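Long-range contacts in chintase (Rhizomucor miehei, PDB 5YUQ), which probably hydrolyses the beta-1,4 linkages of chitin, as a family 18 glycoside hydrolase from a thermophilic fungus: residues Q2-L13 with K21-F29; W67-K78 with G114-D124. All coordinates share one frame; numbering follows the deposited sequence.

Interaction 1 (Q2-L13 with K21-F29); sequences QKLSAYVVDWDL and KLDHIVYAF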
loop_
_atom_site.group_PDB
_atom_site.type_symbol
_atom_site.label_atom_id
_atom_site.label_comp_id
_atom_site.label_asym_id
_atom_site.label_seq_id
_atom_site.Cartn_x
_atom_site.Cartn_y
_atom_site.Cartn_z
ATOM N N GLN A 2 14.300 7.759 -4.314
ATOM C CA GLN A 2 14.316 7.070 -3.027
ATOM C C GLN A 2 14.235 5.578 -3.297
ATOM O O GLN A 2 13.212 5.094 -3.766
ATOM C CB GLN A 2 13.124 7.519 -2.179
ATOM C CG GLN A 2 13.190 8.967 -1.706
ATOM C CD GLN A 2 13.124 9.977 -2.834
ATOM O OE1 GLN A 2 12.278 9.882 -3.725
ATOM N NE2 GLN A 2 14.033 10.948 -2.809
ATOM N N LYS A 3 15.313 4.851 -3.017
ATOM C CA LYS A 3 15.365 3.440 -3.392
ATOM C C LYS A 3 14.480 2.564 -2.513
ATOM O O LYS A 3 13.813 1.660 -3.007
ATOM C CB LYS A 3 16.812 2.931 -3.377
ATOM C CG LYS A 3 17.686 3.530 -4.492
ATOM C CD LYS A 3 17.202 3.062 -5.856
ATOM C CE LYS A 3 18.069 3.589 -6.997
ATOM N NZ LYS A 3 17.568 4.879 -7.547
ATOM N N LEU A 4 14.514 2.835 -1.231
ATOM C CA LEU A 4 13.722 2.060 -0.272
ATOM C C LEU A 4 12.964 2.988 0.637
ATOM O O LEU A 4 13.559 3.675 1.395
ATOM C CB LEU A 4 14.679 1.098 0.496
ATOM C CG LEU A 4 13.970 -0.017 1.221
ATOM C CD1 LEU A 4 15.026 -0.928 1.861
ATOM C CD2 LEU A 4 13.196 0.600 2.272
ATOM N N SER A 5 11.620 3.023 0.528
ATOM C CA SER A 5 10.777 3.885 1.343
ATOM C C SER A 5 9.970 3.030 2.286
ATOM O O SER A 5 9.452 1.990 1.902
ATOM C CB SER A 5 9.825 4.673 0.463
ATOM O OG SER A 5 10.557 5.493 -0.439
ATOM N N ALA A 6 9.865 3.473 3.531
ATOM C CA ALA A 6 9.159 2.702 4.537
ATOM C C ALA A 6 8.010 3.517 5.090
ATOM O O ALA A 6 8.218 4.621 5.596
ATOM C CB ALA A 6 10.117 2.333 5.660
ATOM N N TYR A 7 6.799 2.971 5.012
ATOM C CA TYR A 7 5.674 3.583 5.704
ATOM C C TYR A 7 5.755 3.291 7.191
ATOM O O TYR A 7 6.049 2.168 7.600
ATOM C CB TYR A 7 4.348 3.056 5.160
ATOM C CG TYR A 7 3.937 3.716 3.869
ATOM C CD1 TYR A 7 4.339 3.194 2.650
ATOM C CD2 TYR A 7 3.157 4.868 3.867
ATOM C CE1 TYR A 7 3.970 3.797 1.456
ATOM C CE2 TYR A 7 2.761 5.471 2.665
ATOM C CZ TYR A 7 3.187 4.937 1.472
ATOM O OH TYR A 7 2.818 5.535 0.290
ATOM N N VAL A 8 5.513 4.320 7.994
ATOM C CA VAL A 8 5.280 4.139 9.418
ATOM C C VAL A 8 3.915 4.734 9.686
ATOM O O VAL A 8 3.478 5.641 8.971
ATOM C CB VAL A 8 6.347 4.832 10.271
ATOM C CG1 VAL A 8 7.711 4.221 9.992
ATOM C CG2 VAL A 8 6.363 6.342 10.026
ATOM N N VAL A 9 3.228 4.212 10.693
ATOM C CA VAL A 9 1.848 4.605 10.934
ATOM C C VAL A 9 1.678 5.327 12.266
ATOM O O VAL A 9 2.257 4.937 13.276
ATOM C CB VAL A 9 0.866 3.402 10.809
ATOM C CG1 VAL A 9 0.936 2.809 9.402
ATOM C CG2 VAL A 9 1.154 2.324 11.865
ATOM N N ASP A 10 0.887 6.393 12.243
ATOM C CA ASP A 10 0.724 7.274 13.399
ATOM C C ASP A 10 0.232 6.533 14.640
ATOM O O ASP A 10 0.613 6.865 15.765
ATOM C CB ASP A 10 -0.245 8.398 13.044
ATOM C CG ASP A 10 -0.325 9.457 14.113
ATOM O OD1 ASP A 10 0.534 10.374 14.107
ATOM O OD2 ASP A 10 -1.250 9.386 14.949
ATOM N N TRP A 11 -0.612 5.526 14.432
ATOM C CA TRP A 11 -1.232 4.803 15.537
ATOM C C TRP A 11 -0.363 3.684 16.108
ATOM O O TRP A 11 -0.723 3.064 17.109
ATOM C CB TRP A 11 -2.582 4.234 15.083
ATOM C CG TRP A 11 -2.487 3.326 13.885
ATOM C CD1 TRP A 11 -2.338 1.974 13.903
ATOM C CD2 TRP A 11 -2.548 3.705 12.499
ATOM N NE1 TRP A 11 -2.303 1.484 12.618
ATOM C CE2 TRP A 11 -2.428 2.528 11.737
ATOM C CE3 TRP A 11 -2.692 4.927 11.831
ATOM C CZ2 TRP A 11 -2.450 2.530 10.337
ATOM C CZ3 TRP A 11 -2.707 4.930 10.436
ATOM C CH2 TRP A 11 -2.582 3.740 9.711
ATOM N N ASP A 12 0.775 3.419 15.477
ATOM C CA ASP A 12 1.653 2.340 15.925
ATOM C C ASP A 12 3.047 2.522 15.337
ATOM O O ASP A 12 3.471 1.742 14.483
ATOM C CB ASP A 12 1.066 0.984 15.513
ATOM C CG ASP A 12 1.683 -0.185 16.268
ATOM O OD1 ASP A 12 2.467 0.034 17.216
ATOM O OD2 ASP A 12 1.375 -1.337 15.910
ATOM N N LEU A 13 3.770 3.541 15.800
ATOM C CA LEU A 13 5.114 3.792 15.293
ATOM C C LEU A 13 6.059 2.689 15.741
ATOM O O LEU A 13 5.856 2.074 16.798
ATOM C CB LEU A 13 5.640 5.154 15.758
ATOM C CG LEU A 13 4.949 6.366 15.128
ATOM C CD1 LEU A 13 5.410 7.656 15.793
ATOM C CD2 LEU A 13 5.215 6.425 13.619
ATOM N N LYS A 21 18.921 1.253 7.188
ATOM C CA LYS A 21 18.381 0.270 6.254
ATOM C C LYS A 21 17.287 0.829 5.338
ATOM O O LYS A 21 16.596 0.075 4.647
ATOM C CB LYS A 21 17.874 -0.958 7.022
ATOM C CG LYS A 21 18.977 -1.684 7.806
ATOM C CD LYS A 21 18.397 -2.777 8.697
ATOM C CE LYS A 21 19.478 -3.504 9.505
ATOM N NZ LYS A 21 20.361 -4.318 8.635
ATOM N N LEU A 22 17.149 2.152 5.310
ATOM C CA LEU A 22 16.115 2.778 4.483
ATOM C C LEU A 22 16.539 4.163 4.050
ATOM O O LEU A 22 17.456 4.745 4.632
ATOM C CB LEU A 22 14.778 2.830 5.237
ATOM C CG LEU A 22 14.754 3.513 6.612
ATOM C CD1 LEU A 22 14.539 5.015 6.500
ATOM C CD2 LEU A 22 13.683 2.896 7.480
ATOM N N ASP A 23 15.858 4.697 3.043
ATOM C CA ASP A 23 16.211 6.000 2.492
ATOM C C ASP A 23 15.165 7.066 2.765
ATOM O O ASP A 23 15.464 8.257 2.762
ATOM C CB ASP A 23 16.391 5.881 0.980
ATOM C CG ASP A 23 17.417 4.848 0.607
ATOM O OD1 ASP A 23 18.602 5.065 0.930
ATOM O OD2 ASP A 23 17.049 3.830 -0.018
ATOM N N HIS A 24 13.932 6.637 2.984
ATOM C CA HIS A 24 12.804 7.546 2.964
ATOM C C HIS A 24 11.750 7.022 3.924
ATOM O O HIS A 24 11.385 5.853 3.860
ATOM C CB HIS A 24 12.264 7.584 1.522
ATOM C CG HIS A 24 11.118 8.517 1.302
ATOM N ND1 HIS A 24 10.178 8.295 0.317
ATOM C CD2 HIS A 24 10.783 9.694 1.883
ATOM C CE1 HIS A 24 9.300 9.285 0.316
ATOM N NE2 HIS A 24 9.646 10.149 1.252
ATOM N N ILE A 25 11.285 7.871 4.836
ATOM C CA ILE A 25 10.183 7.492 5.717
ATOM C C ILE A 25 8.926 8.154 5.187
ATOM O O ILE A 25 8.958 9.332 4.823
ATOM C CB ILE A 25 10.410 7.961 7.167
ATOM C CG1 ILE A 25 11.570 7.194 7.808
ATOM C CG2 ILE A 25 9.151 7.755 8.011
ATOM C CD1 ILE A 25 11.301 5.722 8.041
ATOM N N VAL A 26 7.838 7.399 5.097
ATOM C CA VAL A 26 6.554 7.951 4.671
ATOM C C VAL A 26 5.593 7.820 5.836
ATOM O O VAL A 26 5.270 6.718 6.262
ATOM C CB VAL A 26 6.006 7.233 3.429
ATOM C CG1 VAL A 26 4.867 8.035 2.823
ATOM C CG2 VAL A 26 7.112 7.071 2.397
ATOM N N TYR A 27 5.168 8.956 6.370
ATOM C CA TYR A 27 4.420 8.984 7.620
ATOM C C TYR A 27 2.919 9.003 7.332
ATOM O O TYR A 27 2.405 9.948 6.745
ATOM C CB TYR A 27 4.831 10.212 8.439
ATOM C CG TYR A 27 4.324 10.203 9.859
ATOM C CD1 TYR A 27 2.998 10.501 10.148
ATOM C CD2 TYR A 27 5.178 9.920 10.909
ATOM C CE1 TYR A 27 2.530 10.487 11.449
ATOM C CE2 TYR A 27 4.725 9.910 12.214
ATOM C CZ TYR A 27 3.405 10.203 12.475
ATOM O OH TYR A 27 2.959 10.178 13.777
ATOM N N ALA A 28 2.220 7.957 7.770
ATOM C CA ALA A 28 0.802 7.770 7.457
ATOM C C ALA A 28 -0.055 7.885 8.720
ATOM O O ALA A 28 0.322 7.322 9.739
ATOM C CB ALA A 28 0.615 6.392 6.842
ATOM N N PHE A 29 -1.196 8.583 8.690
ATOM C CA PHE A 29 -1.708 9.370 7.570
ATOM C C PHE A 29 -2.199 10.717 8.091
ATOM O O PHE A 29 -2.687 10.814 9.222
ATOM C CB PHE A 29 -2.952 8.698 6.962
ATOM C CG PHE A 29 -2.659 7.478 6.129
ATOM C CD1 PHE A 29 -2.035 7.601 4.892
ATOM C CD2 PHE A 29 -3.046 6.218 6.564
ATOM C CE1 PHE A 29 -1.772 6.477 4.125
ATOM C CE2 PHE A 29 -2.787 5.092 5.806
ATOM C CZ PHE A 29 -2.143 5.222 4.583
#

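Interaction 2 (W67-K78 with G114-D124); sequences WTGSLYFSDLLK and GVACNSKDEND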
loop_
_atom_site.group_PDB
_atom_site.type_symbol
_atom_site.label_atom_id
_atom_site.label_comp_id
_atom_site.label_asym_id
_atom_site.label_seq_id
_atom_site.Cartn_x
_atom_site.Cartn_y
_atom_site.Cartn_z
ATOM N N TRP A 67 -6.875 4.620 3.437
ATOM C CA TRP A 67 -8.195 4.026 3.304
ATOM C C TRP A 67 -9.321 4.794 3.934
ATOM O O TRP A 67 -10.303 4.973 3.334
ATOM C CB TRP A 67 -8.190 2.576 3.880
ATOM C CG TRP A 67 -9.407 1.848 3.682
ATOM C CD1 TRP A 67 -10.339 1.589 4.612
ATOM C CD2 TRP A 67 -9.830 1.213 2.484
ATOM N NE1 TRP A 67 -11.348 0.914 4.058
ATOM C CE2 TRP A 67 -11.051 0.599 2.777
ATOM C CE3 TRP A 67 -9.317 1.113 1.203
ATOM C CZ2 TRP A 67 -11.788 -0.076 1.833
ATOM C CZ3 TRP A 67 -10.037 0.423 0.267
ATOM C CH2 TRP A 67 -11.289 -0.164 0.601
ATOM N N THR A 68 -9.180 5.187 5.174
ATOM C CA THR A 68 -10.266 5.896 5.846
ATOM C C THR A 68 -10.138 7.403 5.727
ATOM O O THR A 68 -10.947 8.137 6.287
ATOM C CB THR A 68 -10.370 5.512 7.345
ATOM O OG1 THR A 68 -9.150 5.852 8.020
ATOM C CG2 THR A 68 -10.618 4.031 7.492
ATOM N N GLY A 69 -9.120 7.862 4.996
ATOM C CA GLY A 69 -8.881 9.283 4.825
ATOM C C GLY A 69 -9.156 9.795 3.422
ATOM O O GLY A 69 -8.661 10.850 3.038
ATOM N N SER A 70 -9.960 9.062 2.659
ATOM C CA SER A 70 -10.184 9.411 1.257
ATOM C C SER A 70 -11.601 9.894 0.967
ATOM O O SER A 70 -11.963 10.067 -0.194
ATOM C CB SER A 70 -9.842 8.218 0.356
ATOM O OG SER A 70 -8.433 7.975 0.356
ATOM N N LEU A 71 -12.386 10.146 2.012
ATOM C CA LEU A 71 -13.796 10.530 1.845
ATOM C C LEU A 71 -13.976 11.777 1.001
ATOM O O LEU A 71 -14.904 11.862 0.196
ATOM C CB LEU A 71 -14.447 10.789 3.202
ATOM C CG LEU A 71 -14.782 9.588 4.078
ATOM C CD1 LEU A 71 -15.272 10.051 5.442
ATOM C CD2 LEU A 71 -15.834 8.751 3.380
ATOM N N TYR A 72 -13.083 12.741 1.185
ATOM C CA TYR A 72 -13.333 14.087 0.699
ATOM C C TYR A 72 -12.460 14.569 -0.444
ATOM O O TYR A 72 -12.671 15.673 -0.920
ATOM C CB TYR A 72 -13.267 15.085 1.862
ATOM C CG TYR A 72 -14.270 14.764 2.934
ATOM C CD1 TYR A 72 -15.631 14.877 2.689
ATOM C CD2 TYR A 72 -13.860 14.331 4.183
ATOM C CE1 TYR A 72 -16.560 14.561 3.664
ATOM C CE2 TYR A 72 -14.786 14.020 5.169
ATOM C CZ TYR A 72 -16.130 14.141 4.899
ATOM O OH TYR A 72 -17.055 13.832 5.866
ATOM N N PHE A 73 -11.493 13.764 -0.884
ATOM C CA PHE A 73 -10.629 14.171 -1.999
ATOM C C PHE A 73 -11.435 14.674 -3.201
ATOM O O PHE A 73 -11.164 15.749 -3.735
ATOM C CB PHE A 73 -9.742 13.014 -2.462
ATOM C CG PHE A 73 -8.456 12.855 -1.687
ATOM C CD1 PHE A 73 -7.389 13.711 -1.899
ATOM C CD2 PHE A 73 -8.301 11.806 -0.799
ATOM C CE1 PHE A 73 -6.192 13.545 -1.201
ATOM C CE2 PHE A 73 -7.111 11.637 -0.102
ATOM C CZ PHE A 73 -6.064 12.501 -0.302
ATOM N N SER A 74 -12.426 13.901 -3.632
ATOM C CA SER A 74 -13.188 14.288 -4.820
ATOM C C SER A 74 -13.892 15.623 -4.626
ATOM O O SER A 74 -13.761 16.512 -5.458
ATOM C CB SER A 74 -14.198 13.204 -5.190
ATOM O OG SER A 74 -14.930 13.587 -6.350
ATOM N N ASP A 75 -14.617 15.769 -3.519
ATOM C CA ASP A 75 -15.299 17.028 -3.222
ATOM C C ASP A 75 -14.324 18.193 -3.123
ATOM O O ASP A 75 -14.581 19.273 -3.652
ATOM C CB ASP A 75 -16.084 16.919 -1.911
ATOM C CG ASP A 75 -17.305 16.033 -2.026
ATOM O OD1 ASP A 75 -17.743 15.744 -3.163
ATOM O OD2 ASP A 75 -17.835 15.625 -0.969
ATOM N N LEU A 76 -13.208 17.976 -2.435
ATOM C CA LEU A 76 -12.231 19.035 -2.240
ATOM C C LEU A 76 -11.690 19.554 -3.563
ATOM O O LEU A 76 -11.560 20.759 -3.748
ATOM C CB LEU A 76 -11.079 18.556 -1.353
ATOM C CG LEU A 76 -11.415 18.355 0.128
ATOM C CD1 LEU A 76 -10.228 17.742 0.877
ATOM C CD2 LEU A 76 -11.806 19.678 0.765
ATOM N N LEU A 77 -11.395 18.648 -4.491
ATOM C CA LEU A 77 -10.705 19.052 -5.719
ATOM C C LEU A 77 -11.619 19.530 -6.846
ATOM O O LEU A 77 -11.146 20.174 -7.777
ATOM C CB LEU A 77 -9.800 17.929 -6.236
ATOM C CG LEU A 77 -8.758 17.420 -5.239
ATOM C CD1 LEU A 77 -7.850 16.396 -5.905
ATOM C CD2 LEU A 77 -7.951 18.580 -4.691
ATOM N N LYS A 78 -12.914 19.234 -6.750
ATOM C CA LYS A 78 -13.857 19.566 -7.830
ATOM C C LYS A 78 -14.440 20.968 -7.685
ATOM O O LYS A 78 -15.110 21.463 -8.591
ATOM C CB LYS A 78 -14.977 18.520 -7.928
ATOM C CG LYS A 78 -16.097 18.668 -6.899
ATOM C CD LYS A 78 -17.142 17.576 -7.086
ATOM C CE LYS A 78 -18.311 17.754 -6.135
ATOM N NZ LYS A 78 -19.329 16.684 -6.336
ATOM N N GLY A 114 -12.810 1.135 -2.718
ATOM C CA GLY A 114 -12.285 2.005 -1.703
ATOM C C GLY A 114 -13.502 2.175 -0.744
ATOM O O GLY A 114 -14.519 1.571 -0.953
ATOM N N VAL A 115 -13.417 2.971 0.272
ATOM C CA VAL A 115 -14.527 3.181 1.196
ATOM C C VAL A 115 -15.789 3.546 0.410
ATOM O O VAL A 115 -15.769 4.428 -0.454
ATOM C CB VAL A 115 -14.172 4.230 2.265
ATOM C CG1 VAL A 115 -15.412 4.729 2.975
ATOM C CG2 VAL A 115 -13.187 3.639 3.264
ATOM N N ALA A 116 -16.878 2.835 0.689
ATOM C CA ALA A 116 -18.069 2.887 -0.160
ATOM C C ALA A 116 -18.654 4.288 -0.347
ATOM O O ALA A 116 -19.149 4.626 -1.426
ATOM C CB ALA A 116 -19.131 1.941 0.378
ATOM N N CYS A 117 -18.609 5.093 0.708
ATOM C CA CYS A 117 -19.235 6.410 0.682
ATOM C C CYS A 117 -18.254 7.539 0.352
ATOM O O CYS A 117 -18.577 8.726 0.509
ATOM C CB CYS A 117 -19.955 6.688 2.006
ATOM S SG CYS A 117 -18.847 6.779 3.423
ATOM N N ASN A 118 -17.056 7.178 -0.109
ATOM C CA ASN A 118 -16.135 8.179 -0.653
ATOM C C ASN A 118 -16.813 9.053 -1.695
ATOM O O ASN A 118 -17.612 8.561 -2.497
ATOM C CB ASN A 118 -14.934 7.498 -1.319
ATOM C CG ASN A 118 -13.878 7.063 -0.331
ATOM O OD1 ASN A 118 -13.944 7.367 0.864
ATOM N ND2 ASN A 118 -12.880 6.351 -0.831
ATOM N N SER A 119 -16.496 10.343 -1.700
ATOM C CA SER A 119 -16.955 11.200 -2.786
ATOM C C SER A 119 -16.233 10.790 -4.070
ATOM O O SER A 119 -15.119 10.268 -4.030
ATOM C CB SER A 119 -16.736 12.682 -2.471
ATOM O OG SER A 119 -15.370 12.984 -2.229
ATOM N N LYS A 120 -16.878 11.009 -5.211
ATOM C CA LYS A 120 -16.310 10.613 -6.495
ATOM C C LYS A 120 -16.838 11.534 -7.583
ATOM O O LYS A 120 -17.943 12.053 -7.476
ATOM C CB LYS A 120 -16.674 9.167 -6.813
ATOM C CG LYS A 120 -18.167 8.906 -6.787
ATOM C CD LYS A 120 -18.497 7.467 -7.128
ATOM C CE LYS A 120 -17.882 6.493 -6.135
ATOM N NZ LYS A 120 -18.274 6.731 -4.708
ATOM N N ASP A 121 -16.041 11.740 -8.623
ATOM C CA ASP A 121 -16.416 12.602 -9.734
ATOM C C ASP A 121 -15.708 12.111 -10.983
ATOM O O ASP A 121 -14.590 11.599 -10.900
ATOM C CB ASP A 121 -16.024 14.047 -9.443
ATOM C CG ASP A 121 -16.614 15.019 -10.434
ATOM O OD1 ASP A 121 -17.742 15.500 -10.195
ATOM O OD2 ASP A 121 -15.951 15.312 -11.452
ATOM N N GLU A 122 -16.350 12.256 -12.141
ATOM C CA GLU A 122 -15.720 11.869 -13.402
ATOM C C GLU A 122 -14.357 12.520 -13.590
ATOM O O GLU A 122 -13.481 11.947 -14.234
ATOM C CB GLU A 122 -16.597 12.269 -14.594
ATOM C CG GLU A 122 -17.958 11.625 -14.634
ATOM C CD GLU A 122 -18.897 12.351 -15.576
ATOM O OE1 GLU A 122 -18.402 13.093 -16.458
ATOM O OE2 GLU A 122 -20.128 12.197 -15.422
ATOM N N ASN A 123 -14.185 13.718 -13.040
ATOM C CA ASN A 123 -12.962 14.482 -13.242
ATOM C C ASN A 123 -11.896 14.204 -12.197
ATOM O O ASN A 123 -10.872 14.881 -12.177
ATOM C CB ASN A 123 -13.237 15.991 -13.242
ATOM C CG ASN A 123 -14.033 16.442 -14.433
ATOM O OD1 ASN A 123 -14.058 15.779 -15.470
ATOM N ND2 ASN A 123 -14.685 17.584 -14.297
ATOM N N ASP A 124 -12.123 13.216 -11.342
ATOM C CA ASP A 124 -11.207 12.978 -10.223
ATOM C C ASP A 124 -9.738 12.881 -10.617
ATOM O O ASP A 124 -8.887 13.527 -10.008
ATOM C CB ASP A 124 -11.608 11.725 -9.451
ATOM C CG ASP A 124 -12.744 11.972 -8.480
ATOM O OD1 ASP A 124 -13.122 13.153 -8.264
ATOM O OD2 ASP A 124 -13.244 10.982 -7.923
HETATM O O HOH W 1 -12.058 7.118 2.941
HETATM O O HOH W 2 -11.012 4.561 0.652
HETATM O O HOH W 3 -12.730 11.082 -2.633
HETATM O O HOH W 4 -12.341 15.838 -7.926
HETATM O O HOH W 5 -19.407 14.644 -8.315
#

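Interaction 1 (Q2-L13 with K21-F29)
Q2 lays its CG against the H24 side chain, 3.6 Å from H24 CB, just before strand 4-9 begins. L4 is held through both its backbone N and O: the N donates to D23 OD2 on the anti lone pair of that oxygen, and the O accepts from D23 N, with a weak second bond from H24 N. D23 OD1 also pairs with R369. At S5 the hydroxyl takes a bond from H24 ND1 (2.9 Å), lying close to the imidazole plane; since H24 NE2 bonds S61, both ring nitrogens are engaged and the ring's rotation is fixed. From A6 onward the parallel pairing is regular: A6 N to H24 O, V26 N to A6 O (2.8 Å), V8 N to V26 O and A28 N to V8 O. Strands 4-9 and 24-29, inclined by 28°, are neighbours in the TIM barrel of family 18, where strand 346-350 flanks 4-9 on its other edge. Y7 lies alongside V26, whose CB sits 3.9 Å from the ring centroid in a CH-pi contact over the face, while Y7 OH is hydrogen-bonded to N103 OD1. V8 CG2 packs on I25 CG2 at 3.7 Å. D10 N donates to A28 O (2.7 Å), continuing the strand pairing, and the D10 carboxylate, swung anti to the backbone N (chi1 -172°), receives the Y27 hydroxyl on OD1 in a very short 2.5 Å bond; OD1 also accepts from T42 N, and Y27 OH is bonded to Q45 NE2. W11 brings CH2 to 4.0 Å from F29 CD2, and L13 CD2 rests against Y27 CE2.

Interaction 2 (W67-K78 with G114-D124)
Two segments at the C-terminal end of the TIM-barrel strands meet here: 67-78, which follows strand 59-65, and the loop 114-124 that leads into helix 124-139. V115 CG2 sits over one face of the W67 indole, 3.7 Å from the centroid of its five-membered ring, while W67 CH2 closes on G114 CA at 3.3 Å. L71 CD2 packs against C117 SG (3.6 Å), a sulfur held in the disulfide to C274. A chi1 of 59° brings S119 OG beside its own N, and both donate to L71 O from the same face of its plane, OG at 2.7 Å. The S119 hydroxyl also accepts from D75 N. S74 OG donates to the syn lone pair of D124 OD1 at 2.7 Å; D124 OD2 accepts from D121 N and N110 N, which together help to fix the carboxylate. D121 OD2 accepts from N123 N in an Asx turn just before helix 124-139. Ordered waters add further links: one takes S70 N and donates to W67 O and N118 OD1, another joins W67 O to V115 N and N118 ND2. S70 OG, bonded to G66 O and E107 N, places these loops beside W106 and E107, as at the active-site end of family 18 barrels.

Interaction 1 comes first along the chain and is complete before interaction 2 opens. Their centres lie 24 Å apart, yet the nearest atoms come within about 5 Å without touching. Both belong to the family 18 TIM barrel. The first joins two neighbouring strands of its wall, close to the N terminus; the second joins segments that follow strands 59-65 and 101-105. Strand 24-32 ties them together, since it pairs with both 4-9 and 59-65, and its P32 touches F73 and L76 of the 67-78 segment. Interaction 1 thus fixes the wall, while interaction 2 packs loops at its C-terminal end, where family 18 enzymes hold their active site and this enzyme's tunnel probably lies.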